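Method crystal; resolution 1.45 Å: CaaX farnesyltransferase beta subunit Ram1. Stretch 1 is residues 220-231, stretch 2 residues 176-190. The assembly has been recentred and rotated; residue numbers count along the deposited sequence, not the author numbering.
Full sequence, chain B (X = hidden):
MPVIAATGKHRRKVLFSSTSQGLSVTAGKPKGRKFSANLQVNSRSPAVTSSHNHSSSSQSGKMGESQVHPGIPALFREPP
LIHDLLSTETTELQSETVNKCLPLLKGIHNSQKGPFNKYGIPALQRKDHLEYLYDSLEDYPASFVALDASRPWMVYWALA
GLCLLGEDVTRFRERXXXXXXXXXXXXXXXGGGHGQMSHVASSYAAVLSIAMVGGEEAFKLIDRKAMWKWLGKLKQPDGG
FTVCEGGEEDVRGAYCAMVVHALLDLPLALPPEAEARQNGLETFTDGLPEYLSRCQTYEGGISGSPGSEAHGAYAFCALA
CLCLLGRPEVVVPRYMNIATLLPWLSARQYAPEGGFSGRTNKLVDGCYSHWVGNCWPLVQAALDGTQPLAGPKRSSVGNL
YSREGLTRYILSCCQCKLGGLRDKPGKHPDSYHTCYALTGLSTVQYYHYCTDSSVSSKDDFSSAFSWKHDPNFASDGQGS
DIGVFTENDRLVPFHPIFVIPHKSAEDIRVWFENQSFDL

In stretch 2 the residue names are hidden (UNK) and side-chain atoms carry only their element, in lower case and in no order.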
ATOM      1  N   LYS B 220      29.187  -4.347   3.561  1.00 14.79           N
ATOM      2  CA  LYS B 220      29.946  -3.838   4.705  1.00 15.92           C
ATOM      3  C   LYS B 220      29.609  -2.393   5.069  1.00 15.59           C
ATOM      4  O   LYS B 220      29.901  -1.957   6.166  1.00 16.40           O
ATOM      5  CB  LYS B 220      31.463  -3.972   4.450  1.00 17.84           C
ATOM      6  CG  LYS B 220      31.955  -5.382   4.694  1.00 21.22           C
ATOM      7  CD  LYS B 220      33.378  -5.582   4.166  1.00 25.18           C
ATOM      8  CE  LYS B 220      34.358  -4.543   4.557  1.00 28.97           C
ATOM      9  NZ  LYS B 220      35.697  -5.057   4.031  1.00 31.77           N
ATOM     10  N   LEU B 221      28.986  -1.640   4.171  1.00 13.81           N
ATOM     11  CA  LEU B 221      28.774  -0.239   4.474  1.00 13.96           C
ATOM     12  C   LEU B 221      27.792  -0.080   5.630  1.00 13.52           C
ATOM     13  O   LEU B 221      27.885   0.848   6.441  1.00 13.38           O
ATOM     14  CB  LEU B 221      28.369   0.496   3.213  1.00 16.91           C
ATOM     15  CG  LEU B 221      26.952   0.579   2.744  1.00 20.01           C
ATOM     16  CD1 LEU B 221      26.212   1.659   3.585  1.00 21.48           C
ATOM     17  CD2 LEU B 221      26.965   0.978   1.294  1.00 20.91           C
ATOM     18  N   ILE B 222      26.824  -0.978   5.694  1.00 13.44           N
ATOM     19  CA  ILE B 222      25.781  -0.871   6.712  1.00 15.14           C
ATOM     20  C   ILE B 222      26.308  -1.114   8.128  1.00 14.80           C
ATOM     21  O   ILE B 222      26.936  -2.130   8.377  1.00 15.12           O
ATOM     22  CB  ILE B 222      24.641  -1.863   6.435  1.00 17.80           C
ATOM     23  CG1 ILE B 222      24.095  -1.694   5.000  1.00 19.70           C
ATOM     24  CG2 ILE B 222      23.576  -1.731   7.579  1.00 18.94           C
ATOM     25  CD1 ILE B 222      23.323  -2.934   4.408  1.00 21.06           C
ATOM     26  N   ASP B 223      26.018  -0.198   9.073  1.00 13.90           N
ATOM     27  CA  ASP B 223      26.328  -0.441  10.476  1.00 13.60           C
ATOM     28  C   ASP B 223      25.158  -1.241  11.043  1.00 11.78           C
ATOM     29  O   ASP B 223      24.114  -0.692  11.378  1.00 11.60           O
ATOM     30  CB  ASP B 223      26.546   0.881  11.246  1.00 15.33           C
ATOM     31  CG  ASP B 223      26.934   0.662  12.717  1.00 17.83           C
ATOM     32  OD1 ASP B 223      26.666  -0.419  13.297  1.00 16.99           O
ATOM     33  OD2 ASP B 223      27.540   1.580  13.295  1.00 20.82           O
ATOM     34  N   ARG B 224      25.325  -2.559  11.093  1.00 12.07           N
ATOM     35  CA  ARG B 224      24.201  -3.436  11.492  1.00 12.40           C
ATOM     36  C   ARG B 224      23.781  -3.285  12.915  1.00 12.48           C
ATOM     37  O   ARG B 224      22.564  -3.296  13.193  1.00 12.34           O
ATOM     38  CB  ARG B 224      24.534  -4.928  11.391  1.00 16.74           C
ATOM     39  CG  ARG B 224      24.488  -5.629  10.142  1.00 21.37           C
ATOM     40  CD  ARG B 224      25.375  -6.865  10.521  1.00 24.62           C
ATOM     41  NE  ARG B 224      24.527  -7.953  10.790  1.00 24.11           N
ATOM     42  CZ  ARG B 224      24.831  -9.176  11.151  1.00 20.01           C
ATOM     43  NH1 ARG B 224      26.066  -9.579  11.542  1.00 17.99           N
ATOM     44  NH2 ARG B 224      23.797  -9.992  11.167  1.00 18.43           N
ATOM     45  N   LYS B 225      24.737  -3.180  13.845  1.00 12.71           N
ATOM     46  CA  LYS B 225      24.362  -2.985  15.238  1.00 13.95           C
ATOM     47  C   LYS B 225      23.601  -1.669  15.432  1.00 12.01           C
ATOM     48  O   LYS B 225      22.586  -1.621  16.147  1.00 12.07           O
ATOM     49  CB  LYS B 225      25.597  -3.028  16.167  1.00 16.95           C
ATOM     50  CG  LYS B 225      25.151  -2.868  17.569  1.00 19.84           C
ATOM     51  CD  LYS B 225      26.228  -3.205  18.530  1.00 21.93           C
ATOM     52  CE  LYS B 225      25.636  -3.953  19.635  1.00 21.89           C
ATOM     53  NZ  LYS B 225      26.713  -4.337  20.517  1.00 21.02           N
ATOM     54  N   ALA B 226      24.058  -0.591  14.772  1.00 10.37           N
ATOM     55  CA  ALA B 226      23.387   0.678  14.965  1.00  9.78           C
ATOM     56  C   ALA B 226      22.006   0.619  14.285  1.00  8.65           C
ATOM     57  O   ALA B 226      21.031   1.189  14.797  1.00  9.46           O
ATOM     58  CB  ALA B 226      24.237   1.801  14.401  1.00 10.48           C
ATOM     59  N   MET B 227      21.901  -0.078  13.153  1.00  8.37           N
ATOM     60  CA  MET B 227      20.574  -0.266  12.547  1.00  7.73           C
ATOM     61  C   MET B 227      19.597  -0.968  13.486  1.00  7.09           C
ATOM     62  O   MET B 227      18.408  -0.579  13.564  1.00  6.87           O
ATOM     63  CB  MET B 227      20.697  -1.121  11.271  1.00  8.27           C
ATOM     64  CG  MET B 227      19.361  -1.383  10.535  1.00  8.47           C
ATOM     65  SD  MET B 227      18.745   0.102   9.658  1.00  8.58           S
ATOM     66  CE  MET B 227      19.845   0.140   8.256  1.00  9.76           C
ATOM     67  N   TRP B 228      20.056  -2.025  14.160  1.00  7.03           N
ATOM     68  CA  TRP B 228      19.232  -2.735  15.132  1.00  6.86           C
ATOM     69  C   TRP B 228      18.804  -1.839  16.309  1.00  7.40           C
ATOM     70  O   TRP B 228      17.617  -1.848  16.700  1.00  7.62           O
ATOM     71  CB  TRP B 228      20.066  -3.908  15.637  1.00  7.72           C
ATOM     72  CG  TRP B 228      19.460  -4.767  16.705  1.00  7.78           C
ATOM     73  CD1 TRP B 228      18.395  -5.627  16.609  1.00  7.62           C
ATOM     74  CD2 TRP B 228      19.985  -4.913  18.019  1.00  6.82           C
ATOM     75  NE1 TRP B 228      18.204  -6.303  17.810  1.00  8.92           N
ATOM     76  CE2 TRP B 228      19.176  -5.874  18.698  1.00  8.11           C
ATOM     77  CE3 TRP B 228      21.054  -4.306  18.685  1.00  8.16           C
ATOM     78  CZ2 TRP B 228      19.440  -6.292  20.048  1.00  9.21           C
ATOM     79  CZ3 TRP B 228      21.323  -4.700  20.018  1.00  9.42           C
ATOM     80  CH2 TRP B 228      20.522  -5.696  20.681  1.00  9.54           C
ATOM     81  N   LYS B 229      19.735  -1.050  16.847  1.00  8.30           N
ATOM     82  CA  LYS B 229      19.353  -0.159  17.932  1.00  8.56           C
ATOM     83  C   LYS B 229      18.301   0.870  17.492  1.00  7.85           C
ATOM     84  O   LYS B 229      17.342   1.130  18.220  1.00  8.73           O
ATOM     85  CB  LYS B 229      20.592   0.570  18.493  1.00  9.86           C
ATOM     86  CG  LYS B 229      21.516  -0.397  19.259  1.00 13.17           C
ATOM     87  CD  LYS B 229      22.691   0.333  19.840  1.00 18.41           C
ATOM     88  CE  LYS B 229      23.402  -0.523  20.828  1.00 23.45           C
ATOM     89  NZ  LYS B 229      24.322   0.420  21.508  1.00 27.08           N
ATOM     90  N   TRP B 230      18.490   1.438  16.294  1.00  7.30           N
ATOM     91  CA  TRP B 230      17.584   2.461  15.807  1.00  6.69           C
ATOM     92  C   TRP B 230      16.230   1.821  15.509  1.00  6.57           C
ATOM     93  O   TRP B 230      15.181   2.359  15.923  1.00  6.97           O
ATOM     94  CB  TRP B 230      18.174   3.166  14.571  1.00  7.17           C
ATOM     95  CG  TRP B 230      17.126   3.948  13.840  1.00  6.73           C
ATOM     96  CD1 TRP B 230      16.497   5.115  14.261  1.00  7.57           C
ATOM     97  CD2 TRP B 230      16.542   3.617  12.558  1.00  6.27           C
ATOM     98  NE1 TRP B 230      15.540   5.462  13.343  1.00  7.89           N
ATOM     99  CE2 TRP B 230      15.568   4.603  12.278  1.00  6.29           C
ATOM    100  CE3 TRP B 230      16.802   2.605  11.616  1.00  7.17           C
ATOM    101  CZ2 TRP B 230      14.808   4.593  11.115  1.00  6.89           C
ATOM    102  CZ3 TRP B 230      16.080   2.558  10.474  1.00  6.46           C
ATOM    103  CH2 TRP B 230      15.095   3.583  10.209  1.00  6.94           C
ATOM    104  N   LEU B 231      16.200   0.692  14.791  1.00  7.14           N
ATOM    105  CA  LEU B 231      14.881   0.076  14.499  1.00  6.28           C
ATOM    106  C   LEU B 231      14.155  -0.269  15.798  1.00  6.62           C
ATOM    107  O   LEU B 231      12.940  -0.195  15.887  1.00  6.95           O
ATOM    108  CB  LEU B 231      15.047  -1.198  13.680  1.00  6.91           C
ATOM    109  CG  LEU B 231      15.380  -0.980  12.216  1.00  8.15           C
ATOM    110  CD1 LEU B 231      15.699  -2.353  11.592  1.00 10.05           C
ATOM    111  CD2 LEU B 231      14.239  -0.280  11.486  1.00  8.51           C
ATOM    112  N   UNK B 176      26.535   3.218  -5.702  1.00 13.07           N
ATOM    113  CA  UNK B 176      25.588   2.945  -4.601  1.00 12.50           C
ATOM    114  C   UNK B 176      26.265   3.164  -3.229  1.00 13.67           C
ATOM    115  O   UNK B 176      25.688   3.779  -2.312  1.00 14.78           O
ATOM    116  c   UNK B 176      24.393   1.044  -3.402  1.00 13.20           C
ATOM    117  c   UNK B 176      25.031   1.523  -4.727  1.00 11.99           C
ATOM    118  c   UNK B 176      24.028   1.470  -5.865  1.00 11.91           C
ATOM    119  N   UNK B 177      27.495   2.669  -3.104  1.00 14.94           N
ATOM    120  CA  UNK B 177      28.252   2.869  -1.858  1.00 16.22           C
ATOM    121  C   UNK B 177      28.433   4.354  -1.540  1.00 18.25           C
ATOM    122  O   UNK B 177      28.219   4.783  -0.406  1.00 19.29           O
ATOM    123  c   UNK B 177      29.361   0.602  -1.917  1.00 18.33           C
ATOM    124  c   UNK B 177      30.483   2.477  -0.694  1.00 15.87           C
ATOM    125  c   UNK B 177      29.612   2.110  -1.894  1.00 16.22           C
ATOM    126  c   UNK B 177      30.560  -0.213  -2.329  1.00 19.60           C
ATOM    127  N   UNK B 178      28.840   5.127  -2.539  1.00 19.03           N
ATOM    128  CA  UNK B 178      29.019   6.577  -2.405  1.00 20.17           C
ATOM    129  C   UNK B 178      27.701   7.191  -1.893  1.00 19.94           C
ATOM    130  O   UNK B 178      27.695   7.959  -0.924  1.00 21.99           O
ATOM    131  c   UNK B 178      29.338   7.163  -3.773  1.00 23.54           C
ATOM    132  o   UNK B 178      29.480   8.557  -3.676  1.00 28.08           O
ATOM    133  N   UNK B 179      26.595   6.837  -2.559  1.00 16.34           N
ATOM    134  CA  UNK B 179      25.326   7.437  -2.252  1.00 15.06           C
ATOM    135  C   UNK B 179      24.890   7.117  -0.827  1.00 16.30           C
ATOM    136  O   UNK B 179      24.442   7.994  -0.108  1.00 18.69           O
ATOM    137  o   UNK B 179      24.605   7.167  -4.578  1.00 14.25           O
ATOM    138  c   UNK B 179      24.215   6.895  -3.223  1.00 13.56           C
ATOM    139  c   UNK B 179      22.867   7.553  -2.948  1.00 14.89           C
ATOM    140  N   UNK B 180      24.981   5.862  -0.416  1.00 16.68           N
ATOM    141  CA  UNK B 180      24.355   5.489   0.882  1.00 16.21           C
ATOM    142  C   UNK B 180      25.304   5.721   2.067  1.00 17.70           C
ATOM    143  O   UNK B 180      24.880   5.814   3.208  1.00 18.82           O
ATOM    144  c   UNK B 180      22.519   3.046  -1.114  1.00 13.26           C
ATOM    145  c   UNK B 180      21.616   4.945  -0.010  1.00 14.84           C
ATOM    146  c   UNK B 180      22.615   3.988  -0.120  1.00 13.86           C
ATOM    147  c   UNK B 180      21.480   3.044  -1.962  1.00 12.74           C
ATOM    148  c   UNK B 180      20.530   4.936  -0.881  1.00 14.67           C
ATOM    149  c   UNK B 180      23.790   4.068   0.815  1.00 15.65           C
ATOM    150  c   UNK B 180      20.481   3.990  -1.892  1.00 12.95           C
ATOM    151  N   UNK B 181      26.612   5.805   1.812  1.00 19.04           N
ATOM    152  CA  UNK B 181      27.524   6.091   2.923  1.00 18.84           C
ATOM    153  C   UNK B 181      27.205   7.424   3.536  1.00 18.08           C
ATOM    154  O   UNK B 181      27.192   7.590   4.746  1.00 15.73           O
ATOM    155  c   UNK B 181      29.945   6.565   3.498  1.00 21.80           C
ATOM    156  c   UNK B 181      28.984   6.076   2.403  1.00 21.03           C
ATOM    157  o   UNK B 181      29.318   4.723   2.109  1.00 22.68           O
ATOM    158  N   UNK B 182      26.925   8.376   2.671  1.00 18.97           N
ATOM    159  CA  UNK B 182      26.575   9.710   3.067  1.00 20.61           C
ATOM    160  C   UNK B 182      25.194   9.823   3.763  1.00 19.92           C
ATOM    161  O   UNK B 182      24.963  10.731   4.569  1.00 21.88           O
ATOM    162  c   UNK B 182      26.588  10.567   1.784  1.00 22.93           C
ATOM    163  N   UNK B 183      24.279   8.908   3.457  1.00 15.58           N
ATOM    164  CA  UNK B 183      22.910   8.993   3.973  1.00 13.74           C
ATOM    165  C   UNK B 183      22.741   8.215   5.272  1.00 11.99           C
ATOM    166  O   UNK B 183      21.674   8.304   5.903  1.00 11.94           O
ATOM    167  c   UNK B 183      21.942   8.472   2.951  1.00 12.42           C
ATOM    168  N   UNK B 184      23.754   7.414   5.636  1.00 12.68           N
ATOM    169  CA  UNK B 184      23.674   6.645   6.887  1.00 12.21           C
ATOM    170  C   UNK B 184      24.020   7.467   8.099  1.00 12.36           C
ATOM    171  O   UNK B 184      25.059   8.147   8.124  1.00 15.11           O
ATOM    172  n   UNK B 184      26.386   3.251   7.261  1.00 12.63           N
ATOM    173  c   UNK B 184      25.203   3.237   7.883  1.00 12.81           C
ATOM    174  c   UNK B 184      24.624   5.439   6.824  1.00 11.98           C
ATOM    175  o   UNK B 184      24.709   2.204   8.325  1.00 13.48           O
ATOM    176  c   UNK B 184      24.477   4.532   8.037  1.00 11.86           C
ATOM    177  N   UNK B 185      23.185   7.396   9.121  1.00 10.55           N
ATOM    178  CA  UNK B 185      23.440   8.124  10.355  1.00 10.88           C
ATOM    179  C   UNK B 185      24.256   7.312  11.328  1.00 12.80           C
ATOM    180  O   UNK B 185      24.094   6.097  11.429  1.00 13.81           O
ATOM    181  n   UNK B 185      20.244   9.411   9.690  1.00 10.67           N
ATOM    182  c   UNK B 185      21.467   9.647  10.139  1.00 12.06           C
ATOM    183  o   UNK B 185      22.082  10.706   9.912  1.00 15.11           O
ATOM    184  c   UNK B 185      22.121   8.555  10.967  1.00 11.37           C
ATOM    185  N   UNK B 186      25.135   7.967  12.067  1.00 15.16           N
ATOM    186  CA  UNK B 186      26.031   7.192  12.931  1.00 17.28           C
ATOM    187  C   UNK B 186      25.290   6.494  14.090  1.00 16.85           C
ATOM    188  O   UNK B 186      25.735   5.457  14.614  1.00 17.56           O
ATOM    189  o   UNK B 186      26.673   9.037  14.292  1.00 22.72           O
ATOM    190  c   UNK B 186      27.187   8.060  13.440  1.00 20.72           C
ATOM    191  N   UNK B 187      24.132   7.030  14.449  1.00 16.28           N
ATOM    192  CA  UNK B 187      23.257   6.442  15.470  1.00 15.13           C
ATOM    193  C   UNK B 187      22.400   5.317  14.910  1.00 13.86           C
ATOM    194  O   UNK B 187      21.620   4.664  15.635  1.00 15.73           O
ATOM    195  o   UNK B 187      21.757   8.316  15.032  1.00 15.63           O
ATOM    196  c   UNK B 187      23.167   8.539  16.913  1.00 16.59           C
ATOM    197  c   UNK B 187      22.334   7.552  16.092  1.00 15.47           C
ATOM    198  N   UNK B 188      22.522   5.082  13.612  1.00 10.41           N
ATOM    199  CA  UNK B 188      21.845   3.939  13.024  1.00 10.49           C
ATOM    200  C   UNK B 188      20.808   4.290  11.968  1.00  8.82           C
ATOM    201  O   UNK B 188      20.073   5.294  12.153  1.00 10.05           O
ATOM    202  N   UNK B 189      20.655   3.461  10.925  1.00  8.61           N
ATOM    203  CA  UNK B 189      19.644   3.618   9.887  1.00  8.22           C
ATOM    204  C   UNK B 189      20.109   4.570   8.799  1.00  7.46           C
ATOM    205  O   UNK B 189      21.164   5.246   8.911  1.00  8.57           O
ATOM    206  N   UNK B 190      19.310   4.625   7.745  1.00  6.85           N
ATOM    207  CA  UNK B 190      19.562   5.470   6.595  1.00  7.86           C
ATOM    208  C   UNK B 190      18.384   6.411   6.396  1.00  7.65           C
ATOM    209  O   UNK B 190      17.216   5.994   6.511  1.00  8.35           O
ATOM    210  c   UNK B 190      21.307   2.641   4.609  1.00 17.24           C
ATOM    211  c   UNK B 190      19.964   5.404   4.063  1.00 10.20           C
ATOM    212  c   UNK B 190      21.100   3.700   5.634  1.00 13.91           C
ATOM    213  c   UNK B 190      19.802   4.564   5.371  1.00 10.00           C
TER
HETATM  214  O   HOH W   1      22.827   1.668  10.278  1.00 10.39           O

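Position 176 carries three carbons, one bearing the other two, and stays beyond contact distance of stretch 1; it is Val-176. Position 177 has four carbons, forked at the first with one arm two carbons long, the pattern of isoleucine. Ile-177 meets Leu-221, whose CD2 lies 4.0 Å from Ile-177 CG1 and 3.9 Å from Ile-177 CA. At 178 the side chain is one carbon then one oxygen; its CA-to-CB bond points away from stretch 1, and it makes no contact there: Ser-178. Position 179 has a carbon carrying one oxygen and one carbon, out of reach of stretch 1: Thr-179.

Position 180 bears a carbon followed by a six-carbon ring without a hydroxyl, hence Phe-180. Its CB lies 4.4 Å from Leu-221 CD1, while the end of the side chain leads away. Position 181 again has a carbon carrying one oxygen and one carbon, and the side-chain oxygen at 181 lies 4.5 Å from Leu-221 CB; in Thr-181 the hydroxyl OG1 donates to Ile-177 O (2.7 Å), a turn back along the helix. Single carbons at 182 and 183, both out of reach, identify Ala-182 and Ala-183.

At 184 three carbons run in an extended chain, the third carrying an oxygen and a nitrogen, and this end reaches the backbone of Leu-221 and Asp-223. It is an amide one carbon longer than asparagine: Gln-184. Position 185 has two carbons, the second carrying oxygen and nitrogen, and makes no contact with stretch 1; Asn-185 opens a type I turn that ends at 188. At 186 the side chain is one carbon then one oxygen, with CA-to-CB pointing away, and the backbone O lies 4.0 Å from Ala-226 CB: Ser-186. At 187 a carbon carries one oxygen and one carbon, and the backbone O at 187 lies 3.6 Å from Ala-226 O and 3.9 Å from Trp-230 CB; this is Thr-187.

Positions 188 and 189 have no side-chain atoms. At Gly-188 an ideal CB would fall 2.1 Å from Ala-226 O, and the backbone angles themselves call for glycine; at Gly-189 it would fall 2.4 Å from Trp-230 CE3. Position 190 has four carbons, forked at the first with one two-carbon arm: Ile-190, starting away from stretch 1 although its end comes nearer.

The contact combines a polar clamp with close backbone packing. Gln-184 OE1 accepts from Asp-223 N (2.8 Å) and Gln-184 NE2 donates to Leu-221 O (2.9 Å), so one amide satisfies backbone groups just before the helix that starts at Arg-224. A water donates to Gln-184 OE1 and Asp-223 O and accepts from Gly-189 N, linking the clamp to Gly-189. Next to it, Gly-188 CA approaches Ala-226 O (3.4 Å) in a CA-H...O contact, and Gly-188 O lies over one face of the Trp-230 ring.

Stretch 2 176-190: VISTFTAAQNSTGGI
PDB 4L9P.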